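Local coordinates for spindle assembly abnormal protein 6 (Caenorhabditis elegans, PDB 4G79) that is a central scaffolding component of the centriole that ensures its ninefold symmetry and is required for centrosome duplication, at residues 10-21 against 100-111; 78-86 against 130-138. All coordinates share one frame; numbering follows the deposited sequence.

Overall arrangement
Both contacts lie in the globular N-terminal domain of SAS-6, the part that links coiled-coil dimers into the inner ring. Their centres are about 15 Å apart. Contact 1 is mainly sheet pairing: strand 106-111 runs parallel to strand 7-21, and the end of helix 92-102 covers Phe10. Four backbone hydrogen bonds hold it. Contact 2 sets helix 73-83 and the turn after it on strand 132-140 of the same sheet, through side-chain packing and a water. Each is partly buried. No other chain touches the segments of contact 1, whereas contact 2 lies against the second subunit, which bonds to the backbones of Asp84, Thr86 and Lys130.

Contact 1. Residues 10-21 against 100-111; sequences FDQTLIASLLQP and LLCKNTEINIIL
Phe10 turns one face of its ring to Leu100, whose CD1 lies 4.0 Å from the ring centroid in a CH-pi contact. Leu100 and Leu101 lie in the last turn of helix 92-102, which covers this part of the beta-sandwich in the SAS-6 N-terminal domain. CG of Phe10 is anti to the backbone N (chi1 -179°), which carries the ring to the helix. The methyl sits 19° off the ring normal, toward the rim. CE2 also meets Leu101 CD2 at 3.8 Å, and CG of Gln12 covers the opposite face. Replacing Phe10 with an alanine would probably open a gap under Leu100 and leave the end of the helix with less to pack on.

Past the loop, strand 106-111 runs parallel to strand 10-21 and joins it at Ser17-Asn108, Leu18-Ile109 and Leu19-Ile110. Ser17 N donates to Ile107 O, and Ile109 N donates to Ser17 O. Leu19 N then donates to Ile109 O, and Leu111 N to Leu19 O. All four bonds are nearly straight. On its other edge strand 10-21 pairs with strand 29-44.

Leu14, Ala16, Leu18, Ile107 and Ile109 form an apolar cluster. CD1 of Leu14 meets CD1 of Ile107 at 3.6 Å, the two side chains meeting roughly perpendicular to each other. CB of Ala16 touches Ile109 CD1 at 3.7 Å. Leu18 and Ile109 also reach Phe65. The other face of the sheet carries Ser17, Asn108, Leu19 and Ile110. There CD1 of Leu19 runs alongside CG1 of Ile110, 3.7 Å away. Before the direct pairing starts, one water donates to Ile15 O and accepts from Ile107 N. A second water donates to Ile107 O at 3.2 Å and also bonds Ser17 OG at 3.0 Å.

Contact 2. Residues 78-86 against 130-138; sequences ILARDHDLT and KGKIFSIKL
Helix 78-83 passes over strand 132-138 with 134° between their directions and 8.5 Å between their axes at closest approach. The closest CA atoms are those of His83 and Phe134, 5.5 Å apart. A Schellman motif closes the helix, with Asp84 at positive phi. In the strand, Ile133 and Phe134 both pair with Leu122 in a classic beta bulge.

His83 lays one face of its imidazole on the strand backbone. CA of Phe134 is 3.8 Å from the ring centroid in a CH-pi contact, and Ser135 N lies over the same face. CG of His83 is anti to the carbonyl carbon (chi1 -65°), and the ring stands across the chain (chi2 -76°), which turns its face to the backbone of Phe134 and Ser135. CE1 comes within 3.3 Å of Ser135 OG. Lys132 CD passes close to ND1.

Leu79 drops its CD1 onto Ser135 O, while its CD2 meets Phe134 CD2 at 4.1 Å. CD2 of Leu85 touches Ile133 O at 3.4 Å. A water lies between the carbonyl oxygens of His83 and Ile133, close enough to bridge them, though it has more acceptors nearby than protons to give. The Phe134 ring packs edge-to-face with Phe92 of helix 92-102.

This is helix-on-sheet packing in the alpha-beta N-terminal domain of SAS-6, with a Schellman-capped helix end set over a classic beta bulge.

Contact 1. Residues 10-21 against 100-111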
loop_
_atom_site.group_PDB
_atom_site.type_symbol
_atom_site.label_atom_id
_atom_site.label_comp_id
_atom_site.label_asym_id
_atom_site.label_seq_id
_atom_site.Cartn_x
_atom_site.Cartn_y
_atom_site.Cartn_z
ATOM N N PHE A 10 11.401 21.988 1.504
ATOM C CA PHE A 10 12.212 21.039 0.765
ATOM C C PHE A 10 12.396 21.554 -0.641
ATOM O O PHE A 10 11.443 22.046 -1.244
ATOM C CB PHE A 10 11.501 19.662 0.759
ATOM C CG PHE A 10 12.223 18.528 0.048
ATOM C CD1 PHE A 10 12.039 18.311 -1.311
ATOM C CD2 PHE A 10 12.980 17.606 0.762
ATOM C CE1 PHE A 10 12.680 17.249 -1.968
ATOM C CE2 PHE A 10 13.582 16.507 0.115
ATOM C CZ PHE A 10 13.431 16.341 -1.249
ATOM N N ASP A 11 13.624 21.440 -1.160
ATOM C CA ASP A 11 13.965 21.829 -2.531
ATOM C C ASP A 11 15.133 20.988 -2.984
ATOM O O ASP A 11 16.274 21.305 -2.671
ATOM C CB ASP A 11 14.290 23.328 -2.628
ATOM C CG ASP A 11 14.416 23.867 -4.045
ATOM O OD1 ASP A 11 14.601 23.056 -4.978
ATOM O OD2 ASP A 11 14.292 25.091 -4.221
ATOM N N GLN A 12 14.854 19.883 -3.679
ATOM C CA GLN A 12 15.927 19.015 -4.149
ATOM C C GLN A 12 15.674 18.502 -5.535
ATOM O O GLN A 12 14.527 18.301 -5.915
ATOM C CB GLN A 12 16.076 17.789 -3.225
ATOM C CG GLN A 12 16.317 18.087 -1.739
ATOM C CD GLN A 12 17.729 18.470 -1.416
ATOM O OE1 GLN A 12 18.672 18.181 -2.165
ATOM N NE2 GLN A 12 17.902 19.108 -0.266
ATOM N N THR A 13 16.759 18.209 -6.262
ATOM C CA THR A 13 16.704 17.525 -7.529
ATOM C C THR A 13 16.739 16.039 -7.191
ATOM O O THR A 13 17.623 15.585 -6.455
ATOM C CB THR A 13 17.844 17.967 -8.453
ATOM O OG1 THR A 13 17.676 19.359 -8.746
ATOM C CG2 THR A 13 17.864 17.164 -9.737
ATOM N N LEU A 14 15.768 15.291 -7.697
ATOM C CA LEU A 14 15.677 13.870 -7.440
ATOM C C LEU A 14 15.588 13.122 -8.742
ATOM O O LEU A 14 15.219 13.727 -9.750
ATOM C CB LEU A 14 14.406 13.578 -6.604
ATOM C CG LEU A 14 14.277 14.257 -5.218
ATOM C CD1 LEU A 14 12.862 14.123 -4.675
ATOM C CD2 LEU A 14 15.310 13.703 -4.232
ATOM N N ILE A 15 15.873 11.805 -8.719
ATOM C CA ILE A 15 15.724 10.947 -9.889
ATOM C C ILE A 15 14.333 10.368 -9.829
ATOM O O ILE A 15 13.953 9.827 -8.800
ATOM C CB ILE A 15 16.816 9.816 -9.987
ATOM C CG1 ILE A 15 18.283 10.322 -9.870
ATOM C CG2 ILE A 15 16.610 8.908 -11.199
ATOM C CD1 ILE A 15 18.687 11.528 -10.604
ATOM N N ALA A 16 13.576 10.456 -10.913
ATOM C CA ALA A 16 12.233 9.895 -11.016
ATOM C C ALA A 16 12.059 9.052 -12.260
ATOM O O ALA A 16 12.770 9.256 -13.253
ATOM C CB ALA A 16 11.212 11.013 -11.040
ATOM N N SER A 17 11.071 8.148 -12.249
ATOM C CA SER A 17 10.739 7.427 -13.474
ATOM C C SER A 17 9.595 8.191 -14.114
ATOM O O SER A 17 8.569 8.415 -13.474
ATOM C CB SER A 17 10.357 5.972 -13.206
ATOM O OG SER A 17 11.495 5.195 -12.863
ATOM N N LEU A 18 9.776 8.643 -15.344
ATOM C CA LEU A 18 8.711 9.373 -16.022
ATOM C C LEU A 18 8.057 8.464 -17.038
ATOM O O LEU A 18 8.740 7.919 -17.927
ATOM C CB LEU A 18 9.246 10.664 -16.670
ATOM C CG LEU A 18 8.252 11.524 -17.500
ATOM C CD1 LEU A 18 7.188 12.149 -16.638
ATOM C CD2 LEU A 18 8.985 12.645 -18.236
ATOM N N LEU A 19 6.744 8.283 -16.893
ATOM C CA LEU A 19 5.948 7.471 -17.813
ATOM C C LEU A 19 5.045 8.397 -18.596
ATOM O O LEU A 19 4.367 9.236 -18.004
ATOM C CB LEU A 19 5.117 6.395 -17.081
ATOM C CG LEU A 19 5.766 5.645 -15.894
ATOM C CD1 LEU A 19 4.744 4.818 -15.154
ATOM C CD2 LEU A 19 6.907 4.757 -16.348
ATOM N N GLN A 20 5.080 8.304 -19.927
ATOM C CA GLN A 20 4.231 9.158 -20.744
ATOM C C GLN A 20 3.756 8.378 -21.984
ATOM O O GLN A 20 4.501 7.527 -22.478
ATOM C CB GLN A 20 4.962 10.473 -21.118
ATOM C CG GLN A 20 6.120 10.311 -22.117
ATOM C CD GLN A 20 6.963 11.551 -22.288
ATOM O OE1 GLN A 20 8.153 11.575 -21.930
ATOM N NE2 GLN A 20 6.386 12.586 -22.889
ATOM N N PRO A 21 2.522 8.625 -22.492
ATOM C CA PRO A 21 2.062 7.894 -23.690
ATOM C C PRO A 21 2.898 8.210 -24.934
ATOM O O PRO A 21 3.566 9.248 -24.986
ATOM C CB PRO A 21 0.617 8.371 -23.870
ATOM C CG PRO A 21 0.568 9.691 -23.201
ATOM C CD PRO A 21 1.491 9.572 -22.016
ATOM N N LEU A 100 12.319 11.242 2.260
ATOM C CA LEU A 100 12.991 11.655 1.019
ATOM C C LEU A 100 14.478 11.878 1.190
ATOM O O LEU A 100 15.228 11.726 0.222
ATOM C CB LEU A 100 12.383 12.941 0.445
ATOM C CG LEU A 100 10.982 12.850 -0.117
ATOM C CD1 LEU A 100 10.420 14.234 -0.341
ATOM C CD2 LEU A 100 10.943 12.010 -1.432
ATOM N N LEU A 101 14.906 12.287 2.388
ATOM C CA LEU A 101 16.316 12.552 2.625
ATOM C C LEU A 101 17.034 11.358 3.242
ATOM O O LEU A 101 18.264 11.293 3.156
ATOM C CB LEU A 101 16.494 13.792 3.523
ATOM C CG LEU A 101 16.004 15.131 2.944
ATOM C CD1 LEU A 101 15.938 16.195 4.018
ATOM C CD2 LEU A 101 16.888 15.599 1.793
ATOM N N CYS A 102 16.286 10.407 3.832
ATOM C CA CYS A 102 16.866 9.266 4.546
ATOM C C CYS A 102 16.788 7.934 3.799
ATOM O O CYS A 102 17.511 7.010 4.188
ATOM C CB CYS A 102 16.203 9.127 5.912
ATOM S SG CYS A 102 16.323 10.609 6.954
ATOM N N LYS A 103 15.703 7.727 3.035
ATOM C CA LYS A 103 15.414 6.423 2.439
ATOM C C LYS A 103 15.593 6.411 0.944
ATOM O O LYS A 103 15.309 7.403 0.269
ATOM C CB LYS A 103 13.984 5.971 2.786
ATOM C CG LYS A 103 13.625 6.012 4.273
ATOM C CD LYS A 103 14.134 4.798 5.033
ATOM C CE LYS A 103 13.628 4.774 6.450
ATOM N NZ LYS A 103 14.024 3.523 7.148
ATOM N N ASN A 104 16.034 5.253 0.424
ATOM C CA ASN A 104 16.288 5.009 -0.994
ATOM C C ASN A 104 14.956 4.779 -1.728
ATOM O O ASN A 104 14.760 3.741 -2.371
ATOM C CB ASN A 104 17.256 3.818 -1.163
ATOM C CG ASN A 104 18.551 4.145 -1.883
ATOM O OD1 ASN A 104 18.868 5.305 -2.183
ATOM N ND2 ASN A 104 19.337 3.119 -2.172
ATOM N N THR A 105 14.058 5.786 -1.634
ATOM C CA THR A 105 12.722 5.843 -2.223
ATOM C C THR A 105 12.726 5.828 -3.755
ATOM O O THR A 105 13.769 6.024 -4.378
ATOM C CB THR A 105 11.970 7.089 -1.729
ATOM O OG1 THR A 105 10.630 6.944 -2.122
ATOM C CG2 THR A 105 12.480 8.393 -2.319
ATOM N N GLU A 106 11.523 5.651 -4.349
ATOM C CA GLU A 106 11.302 5.629 -5.795
ATOM C C GLU A 106 10.126 6.528 -6.135
ATOM O O GLU A 106 9.075 6.436 -5.493
ATOM C CB GLU A 106 11.042 4.203 -6.321
ATOM C CG GLU A 106 12.049 3.147 -5.886
ATOM C CD GLU A 106 11.630 2.421 -4.621
ATOM O OE1 GLU A 106 10.565 1.767 -4.641
ATOM O OE2 GLU A 106 12.333 2.551 -3.594
ATOM N N ILE A 107 10.305 7.396 -7.141
ATOM C CA ILE A 107 9.237 8.286 -7.591
ATOM C C ILE A 107 8.800 7.928 -8.997
ATOM O O ILE A 107 9.640 7.801 -9.909
ATOM C CB ILE A 107 9.680 9.782 -7.506
ATOM C CG1 ILE A 107 9.873 10.243 -6.032
ATOM C CG2 ILE A 107 8.658 10.727 -8.208
ATOM C CD1 ILE A 107 10.657 11.530 -5.932
ATOM N N ASN A 108 7.489 7.844 -9.207
ATOM C CA ASN A 108 6.942 7.726 -10.568
ATOM C C ASN A 108 6.137 8.947 -10.857
ATOM O O ASN A 108 5.353 9.383 -10.001
ATOM C CB ASN A 108 6.028 6.518 -10.794
ATOM C CG ASN A 108 6.671 5.172 -10.843
ATOM O OD1 ASN A 108 7.887 5.033 -10.946
ATOM N ND2 ASN A 108 5.840 4.147 -10.747
ATOM N N ILE A 109 6.294 9.484 -12.062
ATOM C CA ILE A 109 5.488 10.617 -12.531
ATOM C C ILE A 109 4.808 10.127 -13.804
ATOM O O ILE A 109 5.487 9.659 -14.726
ATOM C CB ILE A 109 6.320 11.916 -12.728
ATOM C CG1 ILE A 109 6.913 12.415 -11.385
ATOM C CG2 ILE A 109 5.478 13.010 -13.392
ATOM C CD1 ILE A 109 8.231 13.187 -11.574
ATOM N N ILE A 110 3.478 10.102 -13.800
ATOM C CA ILE A 110 2.726 9.630 -14.951
ATOM C C ILE A 110 2.158 10.879 -15.578
ATOM O O ILE A 110 1.310 11.532 -14.983
ATOM C CB ILE A 110 1.664 8.568 -14.569
ATOM C CG1 ILE A 110 2.315 7.347 -13.872
ATOM C CG2 ILE A 110 0.837 8.133 -15.776
ATOM C CD1 ILE A 110 1.859 7.172 -12.555
ATOM N N LEU A 111 2.711 11.246 -16.736
ATOM C CA LEU A 111 2.391 12.447 -17.478
ATOM C C LEU A 111 1.202 12.257 -18.385
ATOM O O LEU A 111 1.168 11.323 -19.187
ATOM C CB LEU A 111 3.628 12.850 -18.307
ATOM C CG LEU A 111 3.686 14.262 -18.855
ATOM C CD1 LEU A 111 3.701 15.267 -17.747
ATOM C CD2 LEU A 111 4.924 14.445 -19.705
HETATM O O HOH W 1 12.975 7.319 -8.492
HETATM O O HOH W 2 11.833 5.404 -9.906
#

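Contact 2. Residues 78-86 against 130-138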
loop_
_atom_site.group_PDB
_atom_site.type_symbol
_atom_site.label_atom_id
_atom_site.label_comp_id
_atom_site.label_asym_id
_atom_site.label_seq_id
_atom_site.Cartn_x
_atom_site.Cartn_y
_atom_site.Cartn_z
ATOM N N ILE A 78 -8.666 13.237 3.071
ATOM C CA ILE A 78 -9.066 12.375 1.950
ATOM C C ILE A 78 -7.835 11.552 1.502
ATOM O O ILE A 78 -7.920 10.323 1.375
ATOM C CB ILE A 78 -9.683 13.196 0.776
ATOM C CG1 ILE A 78 -11.071 13.763 1.175
ATOM C CG2 ILE A 78 -9.793 12.339 -0.497
ATOM C CD1 ILE A 78 -11.662 14.829 0.213
ATOM N N LEU A 79 -6.690 12.235 1.321
ATOM C CA LEU A 79 -5.428 11.613 0.923
ATOM C C LEU A 79 -5.003 10.522 1.908
ATOM O O LEU A 79 -4.590 9.444 1.470
ATOM C CB LEU A 79 -4.309 12.666 0.795
ATOM C CG LEU A 79 -2.987 12.137 0.203
ATOM C CD1 LEU A 79 -3.036 12.127 -1.299
ATOM C CD2 LEU A 79 -1.779 12.926 0.711
ATOM N N ALA A 80 -5.085 10.795 3.218
ATOM C CA ALA A 80 -4.686 9.857 4.258
ATOM C C ALA A 80 -5.582 8.600 4.238
ATOM O O ALA A 80 -5.083 7.477 4.373
ATOM C CB ALA A 80 -4.733 10.538 5.621
ATOM N N ARG A 81 -6.899 8.806 4.024
ATOM C CA ARG A 81 -7.893 7.741 3.929
ATOM C C ARG A 81 -7.609 6.877 2.692
ATOM O O ARG A 81 -7.533 5.652 2.810
ATOM C CB ARG A 81 -9.312 8.342 3.875
ATOM C CG ARG A 81 -10.441 7.316 4.013
ATOM C CD ARG A 81 -11.441 7.360 2.859
ATOM N NE ARG A 81 -12.197 8.616 2.812
ATOM C CZ ARG A 81 -12.338 9.371 1.725
ATOM N NH1 ARG A 81 -11.788 9.002 0.573
ATOM N NH2 ARG A 81 -13.035 10.497 1.779
ATOM N N ASP A 82 -7.400 7.516 1.529
ATOM C CA ASP A 82 -7.135 6.829 0.261
ATOM C C ASP A 82 -5.841 6.030 0.255
ATOM O O ASP A 82 -5.791 4.984 -0.389
ATOM C CB ASP A 82 -7.084 7.825 -0.915
ATOM C CG ASP A 82 -8.384 8.528 -1.274
ATOM O OD1 ASP A 82 -9.428 8.205 -0.666
ATOM O OD2 ASP A 82 -8.353 9.409 -2.160
ATOM N N HIS A 83 -4.804 6.517 0.943
ATOM C CA HIS A 83 -3.477 5.913 0.942
ATOM C C HIS A 83 -3.044 5.299 2.269
ATOM O O HIS A 83 -1.869 4.954 2.383
ATOM C CB HIS A 83 -2.434 6.961 0.492
ATOM C CG HIS A 83 -2.659 7.373 -0.910
ATOM N ND1 HIS A 83 -2.304 6.548 -1.952
ATOM C CD2 HIS A 83 -3.342 8.430 -1.399
ATOM C CE1 HIS A 83 -2.723 7.157 -3.048
ATOM N NE2 HIS A 83 -3.350 8.295 -2.766
ATOM N N ASP A 84 -3.955 5.109 3.243
ATOM C CA ASP A 84 -3.669 4.482 4.541
ATOM C C ASP A 84 -2.556 5.186 5.329
ATOM O O ASP A 84 -1.815 4.532 6.067
ATOM C CB ASP A 84 -3.299 2.988 4.357
ATOM C CG ASP A 84 -4.477 2.041 4.241
ATOM O OD1 ASP A 84 -5.634 2.502 4.419
ATOM O OD2 ASP A 84 -4.243 0.840 3.965
ATOM N N LEU A 85 -2.476 6.520 5.227
ATOM C CA LEU A 85 -1.479 7.282 5.970
ATOM C C LEU A 85 -1.865 7.316 7.430
ATOM O O LEU A 85 -3.048 7.476 7.754
ATOM C CB LEU A 85 -1.325 8.713 5.392
ATOM C CG LEU A 85 -0.985 8.813 3.899
ATOM C CD1 LEU A 85 -0.856 10.287 3.455
ATOM C CD2 LEU A 85 0.322 8.041 3.556
ATOM N N THR A 86 -0.886 7.142 8.324
ATOM C CA THR A 86 -1.211 7.113 9.759
ATOM C C THR A 86 -0.738 8.359 10.492
ATOM O O THR A 86 -0.901 8.443 11.710
ATOM C CB THR A 86 -0.655 5.868 10.410
ATOM O OG1 THR A 86 0.759 5.844 10.190
ATOM C CG2 THR A 86 -1.321 4.609 9.881
ATOM N N LYS A 130 5.577 -3.042 -3.941
ATOM C CA LYS A 130 6.010 -1.707 -4.405
ATOM C C LYS A 130 6.100 -0.707 -3.255
ATOM O O LYS A 130 6.943 0.178 -3.329
ATOM C CB LYS A 130 5.072 -1.180 -5.488
ATOM C CG LYS A 130 5.204 -1.951 -6.786
ATOM C CD LYS A 130 4.264 -1.412 -7.840
ATOM C CE LYS A 130 4.442 -2.141 -9.148
ATOM N NZ LYS A 130 3.779 -1.423 -10.264
ATOM N N GLY A 131 5.298 -0.891 -2.185
ATOM C CA GLY A 131 5.317 -0.006 -1.027
ATOM C C GLY A 131 4.933 1.431 -1.345
ATOM O O GLY A 131 5.570 2.362 -0.845
ATOM N N LYS A 132 3.845 1.633 -2.105
ATOM C CA LYS A 132 3.372 3.004 -2.392
ATOM C C LYS A 132 3.049 3.755 -1.109
ATOM O O LYS A 132 2.346 3.224 -0.244
ATOM C CB LYS A 132 2.135 3.014 -3.304
ATOM C CG LYS A 132 1.833 4.422 -3.870
ATOM C CD LYS A 132 0.419 4.549 -4.404
ATOM C CE LYS A 132 0.308 4.431 -5.899
ATOM N NZ LYS A 132 -1.087 4.683 -6.364
ATOM N N ILE A 133 3.585 4.974 -0.960
ATOM C CA ILE A 133 3.292 5.793 0.213
ATOM C C ILE A 133 2.033 6.603 -0.099
ATOM O O ILE A 133 1.021 6.496 0.615
ATOM C CB ILE A 133 4.513 6.666 0.600
ATOM C CG1 ILE A 133 5.753 5.751 0.865
ATOM C CG2 ILE A 133 4.176 7.515 1.850
ATOM C CD1 ILE A 133 7.065 6.511 1.154
ATOM N N PHE A 134 2.073 7.379 -1.190
ATOM C CA PHE A 134 0.900 8.144 -1.611
ATOM C C PHE A 134 1.100 8.551 -3.042
ATOM O O PHE A 134 2.180 8.383 -3.588
ATOM C CB PHE A 134 0.667 9.392 -0.686
ATOM C CG PHE A 134 1.624 10.555 -0.873
ATOM C CD1 PHE A 134 2.861 10.568 -0.240
ATOM C CD2 PHE A 134 1.277 11.645 -1.670
ATOM C CE1 PHE A 134 3.756 11.623 -0.440
ATOM C CE2 PHE A 134 2.165 12.713 -1.860
ATOM C CZ PHE A 134 3.400 12.696 -1.245
ATOM N N SER A 135 0.053 9.065 -3.647
ATOM C CA SER A 135 0.093 9.659 -4.966
ATOM C C SER A 135 -0.762 10.916 -4.901
ATOM O O SER A 135 -1.724 10.971 -4.137
ATOM C CB SER A 135 -0.371 8.691 -6.057
ATOM O OG SER A 135 -1.751 8.390 -5.973
ATOM N N ILE A 136 -0.401 11.920 -5.675
ATOM C CA ILE A 136 -1.148 13.170 -5.726
ATOM C C ILE A 136 -1.162 13.653 -7.160
ATOM O O ILE A 136 -0.160 13.530 -7.852
ATOM C CB ILE A 136 -0.528 14.208 -4.728
ATOM C CG1 ILE A 136 -1.410 15.474 -4.586
ATOM C CG2 ILE A 136 0.955 14.528 -5.017
ATOM C CD1 ILE A 136 -1.100 16.386 -3.382
ATOM N N LYS A 137 -2.306 14.165 -7.611
ATOM C CA LYS A 137 -2.441 14.735 -8.941
ATOM C C LYS A 137 -1.924 16.183 -8.915
ATOM O O LYS A 137 -2.416 17.007 -8.140
ATOM C CB LYS A 137 -3.912 14.674 -9.386
ATOM C CG LYS A 137 -4.157 15.106 -10.828
ATOM C CD LYS A 137 -5.603 14.901 -11.218
ATOM C CE LYS A 137 -5.883 15.326 -12.640
ATOM N NZ LYS A 137 -7.246 14.917 -13.079
ATOM N N LEU A 138 -0.908 16.478 -9.751
ATOM C CA LEU A 138 -0.342 17.832 -9.849
ATOM C C LEU A 138 -0.837 18.439 -11.135
ATOM O O LEU A 138 -0.813 17.788 -12.169
ATOM C CB LEU A 138 1.198 17.833 -9.760
ATOM C CG LEU A 138 1.814 17.057 -8.566
ATOM C CD1 LEU A 138 3.333 17.189 -8.573
ATOM C CD2 LEU A 138 1.322 17.607 -7.216
HETATM O O HOH W 3 0.486 4.241 1.949
#